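Local atomic coordinates of uncharacterized N-acetyltransferase D2E76_00625 (Mycobacteroides abscessus, PDB entry 6YCA), a protein that probably transfers acetyl groups from bound acetyl coenzyme A as an Eis-type GCN5-related N-acetyltransferase, but is unable to modify aminoglycosides. Residues 163-167 against 292-298; 282-286 against 406-410; 311-315 against 336-342. Residues are numbered along the deposited sequence.

Followed from the N terminus, the chain opens interaction 1 at 163-167, just after strand 149-160, and opens interaction 2 at 282-286, at the end of strand 277-284, before 292-298 closes interaction 1; the two loops therefore cross. Interaction 3 joins 311-315 to 336-342 and is nested inside the loop that 406-410 finally closes. Interaction 1 ties two loops of the long mixed sheet together, interaction 2 docks the C-terminal tail on that sheet, and interaction 3 joins the end of strand 299-312 to the sterol carrier protein-like domain. Interactions 1 and 2 both touch a second subunit; interaction 3, about 46 Å from interaction 1 between centres, touches none.

Interaction 1 of 3, residues 163-167 against 292-298; sequences RAAPL and LVTDPRA. With SO4 (sulfate ion), chain L.
Two loops run antiparallel and meet in a single beta bridge, with Pro166 and Val293 as its non-hydrogen-bonded pair, CA to CA 4.3 Å. Backbone bonds flank it: Leu167 N to Leu292 O at 2.7 Å and Thr294 N to Ala165 O at 3.0 Å. CA-H...O contacts lie between them, Val293 CA to Ala165 O at 3.2 Å and Pro166 CA to Leu292 O at 3.3 Å. Farther along, Arg163 faces Ala298. Its side chain (m, t, p) passes CB over Ala298 CB at 3.5 Å and brings its guanidinium edge to Asp295 (chi1 t), a salt bridge in which OD2 accepts from Arg163 NE at 3.2 Å and from NH2 at 3.0 Å. Arg163 NH2 also holds sulfate O3 at 2.9 Å; this ion, probably from the crystallisation liquor, is shared with Arg305 of a second subunit. Arg297 (m, t, t) leads away and bonds to Ala137 and Asp306 of that subunit. Val293 (m) puts CG1 3.7 Å from Ala164 CB, and Thr294 CG2 lies 3.9 Å from Leu167 CD1 (Leu167 t, p). The pattern is that of an isolated antiparallel beta bridge, with the Arg163-Asp295 salt bridge beside it. A 3-10 turn at 296-298 leads into strand 299-312, and its last residue, Ala298, bonds through the backbone to Gln160 at the end of strand 149-160, while Leu292 and Ala164 lie against helix 259-270.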
# COMPACT_ATOMS: atom_id res chain seq x y z
N ARG A 163 -1.56 23.74 -7.14
CA ARG A 163 -1.51 23.82 -8.59
C ARG A 163 -2.75 24.47 -9.21
O ARG A 163 -2.82 24.59 -10.44
CB ARG A 163 -1.32 22.43 -9.18
CG ARG A 163 -0.19 21.63 -8.59
CD ARG A 163 -0.26 20.21 -9.08
NE ARG A 163 -0.31 20.15 -10.54
CZ ARG A 163 -0.37 19.02 -11.24
NH1 ARG A 163 -0.39 17.85 -10.61
NH2 ARG A 163 -0.42 19.06 -12.56
N ALA A 164 -3.73 24.86 -8.41
CA ALA A 164 -5.02 25.31 -8.93
C ALA A 164 -5.16 26.83 -8.85
O ALA A 164 -6.06 27.37 -8.20
CB ALA A 164 -6.16 24.60 -8.20
N ALA A 165 -4.27 27.54 -9.54
CA ALA A 165 -4.45 28.98 -9.68
C ALA A 165 -5.44 29.27 -10.80
O ALA A 165 -5.41 28.62 -11.85
CB ALA A 165 -3.12 29.65 -9.99
N PRO A 166 -6.33 30.25 -10.61
CA PRO A 166 -7.39 30.49 -11.60
C PRO A 166 -6.84 30.98 -12.94
O PRO A 166 -5.91 31.79 -12.99
CB PRO A 166 -8.25 31.57 -10.94
CG PRO A 166 -7.92 31.51 -9.49
CD PRO A 166 -6.47 31.12 -9.43
N LEU A 167 -7.44 30.48 -14.02
CA LEU A 167 -7.07 30.92 -15.36
C LEU A 167 -7.43 32.38 -15.58
O LEU A 167 -6.63 33.16 -16.11
CB LEU A 167 -7.74 30.02 -16.40
CG LEU A 167 -7.40 30.28 -17.87
CD1 LEU A 167 -5.90 30.16 -18.11
CD2 LEU A 167 -8.17 29.30 -18.74
N LEU A 292 -11.26 26.07 -15.08
CA LEU A 292 -11.11 27.22 -14.19
C LEU A 292 -9.65 27.53 -13.85
O LEU A 292 -9.37 28.63 -13.39
CB LEU A 292 -11.85 26.95 -12.88
CG LEU A 292 -13.36 27.12 -12.93
CD1 LEU A 292 -13.98 26.72 -11.61
CD2 LEU A 292 -13.71 28.56 -13.25
N VAL A 293 -8.74 26.59 -14.08
CA VAL A 293 -7.37 26.72 -13.60
C VAL A 293 -6.41 26.68 -14.78
O VAL A 293 -6.68 26.06 -15.81
CB VAL A 293 -7.02 25.62 -12.57
CG1 VAL A 293 -7.75 25.88 -11.25
CG2 VAL A 293 -7.37 24.25 -13.12
N THR A 294 -5.26 27.35 -14.61
CA THR A 294 -4.23 27.34 -15.63
C THR A 294 -3.63 25.96 -15.83
O THR A 294 -3.09 25.69 -16.91
CB THR A 294 -3.12 28.33 -15.28
OG1 THR A 294 -2.42 27.87 -14.13
CG2 THR A 294 -3.69 29.70 -14.99
N ASP A 295 -3.68 25.10 -14.81
CA ASP A 295 -3.16 23.74 -14.87
C ASP A 295 -4.33 22.77 -14.75
O ASP A 295 -4.63 22.28 -13.65
CB ASP A 295 -2.16 23.51 -13.74
CG ASP A 295 -1.39 22.21 -13.89
OD1 ASP A 295 -1.74 21.40 -14.77
OD2 ASP A 295 -0.42 22.00 -13.13
N PRO A 296 -4.97 22.40 -15.86
CA PRO A 296 -6.11 21.47 -15.79
C PRO A 296 -5.79 20.16 -15.10
O PRO A 296 -6.69 19.53 -14.53
CB PRO A 296 -6.50 21.25 -17.25
CG PRO A 296 -5.95 22.46 -17.97
CD PRO A 296 -4.71 22.86 -17.24
N ARG A 297 -4.53 19.73 -15.12
CA ARG A 297 -4.15 18.48 -14.46
C ARG A 297 -4.08 18.59 -12.95
O ARG A 297 -3.85 17.58 -12.27
CB ARG A 297 -2.84 17.94 -15.04
CG ARG A 297 -3.00 17.48 -16.48
CD ARG A 297 -1.69 17.04 -17.07
NE ARG A 297 -1.82 16.78 -18.49
CZ ARG A 297 -0.79 16.57 -19.31
NH1 ARG A 297 0.45 16.60 -18.83
NH2 ARG A 297 -1.01 16.33 -20.59
N ALA A 298 -4.27 19.80 -12.39
CA ALA A 298 -4.48 19.93 -10.96
C ALA A 298 -5.81 19.34 -10.53
O ALA A 298 -6.01 19.10 -9.33
CB ALA A 298 -4.41 21.40 -10.56
S SO4 L . 0.66 15.74 -13.99
O1 SO4 L . 0.97 16.78 -14.98
O2 SO4 L . 1.86 15.45 -13.20
O3 SO4 L . -0.40 16.18 -13.10
O4 SO4 L . 0.24 14.53 -14.69

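Interaction 2 of 3, residues 282-286 against 406-410; sequences PRPID and GTQPF. With SO4 (sulfate ion), chain J.
A proline lies flat on an aromatic ring: Pro284 CD sits 3.6 Å from the centroid of Phe410, 13° off the ring normal, a face-on CH-pi contact that fastens the C-terminal tail to the end of strand 277-284. It joins a strand of the second GNAT-type domain to a loop of the sterol carrier protein-like region, two of the building blocks of the Eis fold. The segments run almost antiparallel, 171° apart end to end, with Pro284 nearest Phe410 (CA to CA 5.5 Å) and Asp286 nearest Gln408 (6.2 Å between CA atoms), yet no backbone-to-backbone hydrogen bond crosses between them. A cis peptide precedes Pro282, where the chain turns a corner. Phe410 takes chi1 t with chi2 near 72°, so its ring slides beneath the strand: CE1 is 3.3 Å from Arg283 C, CD2 is 3.4 Å from Pro284 CG, and CZ at the ring edge meets Pro282 O at 3.3 Å. Ile285 (p, t) extends CD1 to 3.4 Å from Gln408 OE1. Arg283 turns away to pair with Asp287, and Phe410 also bonds through its backbone to Thr197. Gly406 N gives a 2.9 Å bond to O4 of a sulfate, probably from the crystallisation liquor. Asp286 (chi1 p), whose OD2 also meets Arg381 of a second subunit in a salt bridge, accepts Gln408 N at 2.7 Å through that oxygen, nearly linear at 176°.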
# COMPACT_ATOMS: atom_id res chain seq x y z
N PRO A 282 -20.51 13.98 -4.65
CA PRO A 282 -20.59 13.79 -6.09
C PRO A 282 -20.80 15.10 -6.84
O PRO A 282 -21.45 16.00 -6.30
CB PRO A 282 -21.84 12.92 -6.24
CG PRO A 282 -22.69 13.33 -5.13
CD PRO A 282 -21.76 13.60 -3.98
N ARG A 283 -20.25 15.21 -8.04
CA ARG A 283 -20.36 16.38 -8.89
C ARG A 283 -20.73 15.94 -10.30
O ARG A 283 -20.64 14.75 -10.63
CB ARG A 283 -19.03 17.14 -8.93
CG ARG A 283 -18.65 17.82 -7.62
CD ARG A 283 -19.69 18.85 -7.23
NE ARG A 283 -19.89 19.85 -8.27
CZ ARG A 283 -20.92 20.68 -8.30
NH1 ARG A 283 -21.84 20.63 -7.34
NH2 ARG A 283 -21.05 21.57 -9.28
N PRO A 284 -21.20 16.86 -11.15
CA PRO A 284 -21.50 16.50 -12.53
C PRO A 284 -20.27 15.99 -13.27
O PRO A 284 -19.14 16.41 -13.01
CB PRO A 284 -21.99 17.82 -13.15
CG PRO A 284 -22.47 18.61 -12.00
CD PRO A 284 -21.61 18.24 -10.84
N ILE A 285 -20.50 15.05 -14.20
CA ILE A 285 -19.39 14.49 -14.97
C ILE A 285 -18.79 15.51 -15.93
O ILE A 285 -17.69 15.30 -16.44
CB ILE A 285 -19.78 13.18 -15.69
CG1 ILE A 285 -20.79 13.44 -16.80
CG2 ILE A 285 -20.33 12.17 -14.71
CD1 ILE A 285 -21.10 12.22 -17.62
N ASP A 286 -19.49 16.61 -16.21
CA ASP A 286 -18.98 17.67 -17.07
C ASP A 286 -18.74 18.97 -16.30
O ASP A 286 -18.80 20.06 -16.87
CB ASP A 286 -19.90 17.92 -18.26
CG ASP A 286 -21.28 18.43 -17.85
OD1 ASP A 286 -21.63 18.38 -16.65
OD2 ASP A 286 -22.03 18.88 -18.74
N GLY A 406 -26.88 20.79 -23.62
CA GLY A 406 -25.58 21.39 -23.41
C GLY A 406 -24.86 20.93 -22.16
O GLY A 406 -23.63 20.99 -22.08
N THR A 407 -25.61 20.45 -21.17
CA THR A 407 -25.05 20.02 -19.90
C THR A 407 -25.43 18.57 -19.63
O THR A 407 -26.54 18.14 -19.96
CB THR A 407 -25.54 20.89 -18.75
OG1 THR A 407 -26.97 20.79 -18.64
CG2 THR A 407 -25.15 22.35 -18.97
N GLN A 408 -24.51 17.83 -19.04
CA GLN A 408 -24.83 16.49 -18.59
C GLN A 408 -25.76 16.56 -17.38
O GLN A 408 -25.52 17.37 -16.47
CB GLN A 408 -23.56 15.74 -18.22
CG GLN A 408 -22.77 15.26 -19.43
CD GLN A 408 -23.44 14.09 -20.12
OE1 GLN A 408 -23.76 13.08 -19.49
NE2 GLN A 408 -23.66 14.23 -21.42
N PRO A 409 -26.80 15.75 -17.33
CA PRO A 409 -27.72 15.79 -16.19
C PRO A 409 -27.04 15.26 -14.94
O PRO A 409 -26.12 14.44 -15.00
CB PRO A 409 -28.85 14.86 -16.63
CG PRO A 409 -28.19 13.89 -17.54
CD PRO A 409 -27.15 14.68 -18.28
N PHE A 410 -27.53 15.73 -13.80
CA PHE A 410 -26.87 15.44 -12.54
C PHE A 410 -27.83 15.76 -11.40
O PHE A 410 -28.44 16.83 -11.40
CB PHE A 410 -25.61 16.30 -12.42
CG PHE A 410 -25.00 16.30 -11.07
CD1 PHE A 410 -24.34 15.18 -10.60
CD2 PHE A 410 -25.09 17.41 -10.26
CE1 PHE A 410 -23.77 15.18 -9.35
CE2 PHE A 410 -24.53 17.42 -9.00
CZ PHE A 410 -23.86 16.30 -8.54
S SO4 J . -28.91 22.75 -21.41
O1 SO4 J . -29.22 23.14 -20.03
O2 SO4 J . -27.67 23.40 -21.82
O3 SO4 J . -29.99 23.17 -22.30
O4 SO4 J . -28.76 21.30 -21.47

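Interaction 3 of 3, residues 311-315 against 336-342; sequences RLVDV and DTLLPHN
A salt bridge leads the contact: Arg311 NH2 lies 2.5 Å from Asp336 OD2 and donates to Asp336 OD1 at 2.9 Å. To get there the arginine side chain leaves strand 299-312 with chi1 t and chi2 p, while its NE bonds back to Leu312 O at 3.2 Å and its NH1 turns to Phe146 O. Asp336 (chi1 t) also accepts Leu339 N on OD1 at 3.1 Å, an Asx motif that bends the loop, and Asn342 ND2 on OD2 at 2.9 Å. Asn342 (chi1 m, chi2 -44°) bonds through its amide group to two backbone groups of 311-315: ND2 gives to Val313 O at 3.0 Å and OD1 accepts Val315 N at 2.9 Å, 174° at the hydrogen. The nearest CA pair, Val315 and Asn342, is 5.8 Å apart. Packing follows, with Leu339 (m, t) placing CD1 3.9 Å from Val313 CG1 and 3.4 Å from Arg311 NH2. Val313 and Leu338 rest on helix 113-127, and Val315 and Asp336 on helix 366-373. Asp314 is the N-cap of helix 315-321. The contact is buried and largely polar where the last GNAT strand passes into the sterol carrier protein-like domain, consistent with the GNAT-GNAT-SCP order of Eis.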
# COMPACT_ATOMS: atom_id res chain seq x y z
N ARG A 311 -36.91 5.59 -14.43
CA ARG A 311 -37.96 4.73 -14.98
C ARG A 311 -39.10 5.63 -15.46
O ARG A 311 -39.74 6.30 -14.65
CB ARG A 311 -38.45 3.75 -13.92
CG ARG A 311 -39.76 3.07 -14.23
CD ARG A 311 -39.64 2.00 -15.30
NE ARG A 311 -40.76 2.08 -16.23
CZ ARG A 311 -41.30 1.04 -16.86
NH1 ARG A 311 -40.83 -0.18 -16.65
NH2 ARG A 311 -42.32 1.22 -17.68
N LEU A 312 -39.34 5.64 -16.77
CA LEU A 312 -40.42 6.43 -17.35
C LEU A 312 -41.75 5.71 -17.11
O LEU A 312 -42.00 4.63 -17.66
CB LEU A 312 -40.18 6.64 -18.84
CG LEU A 312 -38.89 7.38 -19.21
CD1 LEU A 312 -38.73 7.48 -20.71
CD2 LEU A 312 -38.87 8.77 -18.59
N VAL A 313 -42.61 6.32 -16.28
CA VAL A 313 -43.90 5.71 -15.95
C VAL A 313 -44.95 6.04 -17.00
O VAL A 313 -45.71 5.17 -17.44
CB VAL A 313 -44.33 6.13 -14.53
CG1 VAL A 313 -45.64 5.46 -14.15
CG2 VAL A 313 -43.24 5.80 -13.52
N ASP A 314 -45.04 7.31 -17.41
CA ASP A 314 -45.90 7.73 -18.52
C ASP A 314 -44.98 8.30 -19.60
O ASP A 314 -44.56 9.45 -19.52
CB ASP A 314 -46.94 8.75 -18.06
CG ASP A 314 -48.04 8.97 -19.09
OD1 ASP A 314 -47.81 8.74 -20.30
OD2 ASP A 314 -49.15 9.39 -18.70
N VAL A 315 -44.67 7.48 -20.60
CA VAL A 315 -43.68 7.87 -21.60
C VAL A 315 -44.14 9.10 -22.39
O VAL A 315 -43.37 10.03 -22.61
CB VAL A 315 -43.33 6.69 -22.52
CG1 VAL A 315 -42.54 7.16 -23.72
CG2 VAL A 315 -42.55 5.64 -21.74
N ASP A 336 -42.45 -1.57 -23.80
CA ASP A 336 -42.59 -1.52 -22.35
C ASP A 336 -43.41 -2.72 -21.91
O ASP A 336 -44.59 -2.82 -22.26
CB ASP A 336 -43.27 -0.21 -21.92
CG ASP A 336 -43.06 0.09 -20.45
OD1 ASP A 336 -42.90 -0.86 -19.65
OD2 ASP A 336 -43.05 1.29 -20.10
N THR A 337 -42.79 -3.62 -21.15
CA THR A 337 -43.47 -4.83 -20.73
C THR A 337 -44.31 -4.61 -19.47
O THR A 337 -45.46 -5.06 -19.41
CB THR A 337 -42.45 -5.94 -20.48
OG1 THR A 337 -41.73 -6.21 -21.69
CG2 THR A 337 -43.14 -7.21 -20.02
N LEU A 338 -43.76 -3.91 -18.48
CA LEU A 338 -44.50 -3.73 -17.23
C LEU A 338 -45.70 -2.81 -17.42
O LEU A 338 -46.77 -3.05 -16.85
CB LEU A 338 -43.58 -3.18 -16.14
CG LEU A 338 -42.86 -4.21 -15.27
CD1 LEU A 338 -41.76 -4.93 -16.05
CD2 LEU A 338 -42.29 -3.55 -14.03
N LEU A 339 -45.54 -1.75 -18.21
CA LEU A 339 -46.60 -0.77 -18.44
C LEU A 339 -46.93 -0.79 -19.93
O LEU A 339 -46.39 0.03 -20.70
CB LEU A 339 -46.15 0.61 -17.99
CG LEU A 339 -45.77 0.67 -16.51
CD1 LEU A 339 -45.28 2.06 -16.12
CD2 LEU A 339 -46.96 0.25 -15.65
N PRO A 340 -47.81 -1.68 -20.38
CA PRO A 340 -48.15 -1.75 -21.81
C PRO A 340 -48.80 -0.49 -22.34
O PRO A 340 -48.89 -0.33 -23.57
CB PRO A 340 -49.09 -2.95 -21.91
CG PRO A 340 -48.83 -3.75 -20.66
CD PRO A 340 -48.48 -2.74 -19.61
N HIS A 341 -49.26 0.41 -21.46
CA HIS A 341 -49.79 1.69 -21.90
C HIS A 341 -48.73 2.49 -22.66
O HIS A 341 -49.07 3.30 -23.53
CB HIS A 341 -50.31 2.47 -20.70
CG HIS A 341 -50.83 3.84 -21.03
ND1 HIS A 341 -51.92 4.04 -21.85
CD2 HIS A 341 -50.41 5.07 -20.64
CE1 HIS A 341 -52.14 5.34 -21.96
NE2 HIS A 341 -51.24 5.98 -21.24
N ASN A 342 -47.45 2.27 -22.36
CA ASN A 342 -46.36 2.97 -23.03
C ASN A 342 -45.92 2.31 -24.33
O ASN A 342 -45.21 2.94 -25.12
CB ASN A 342 -45.15 3.09 -22.10
CG ASN A 342 -45.45 3.90 -20.85
OD1 ASN A 342 -46.08 4.95 -20.93
ND2 ASN A 342 -45.02 3.40 -19.70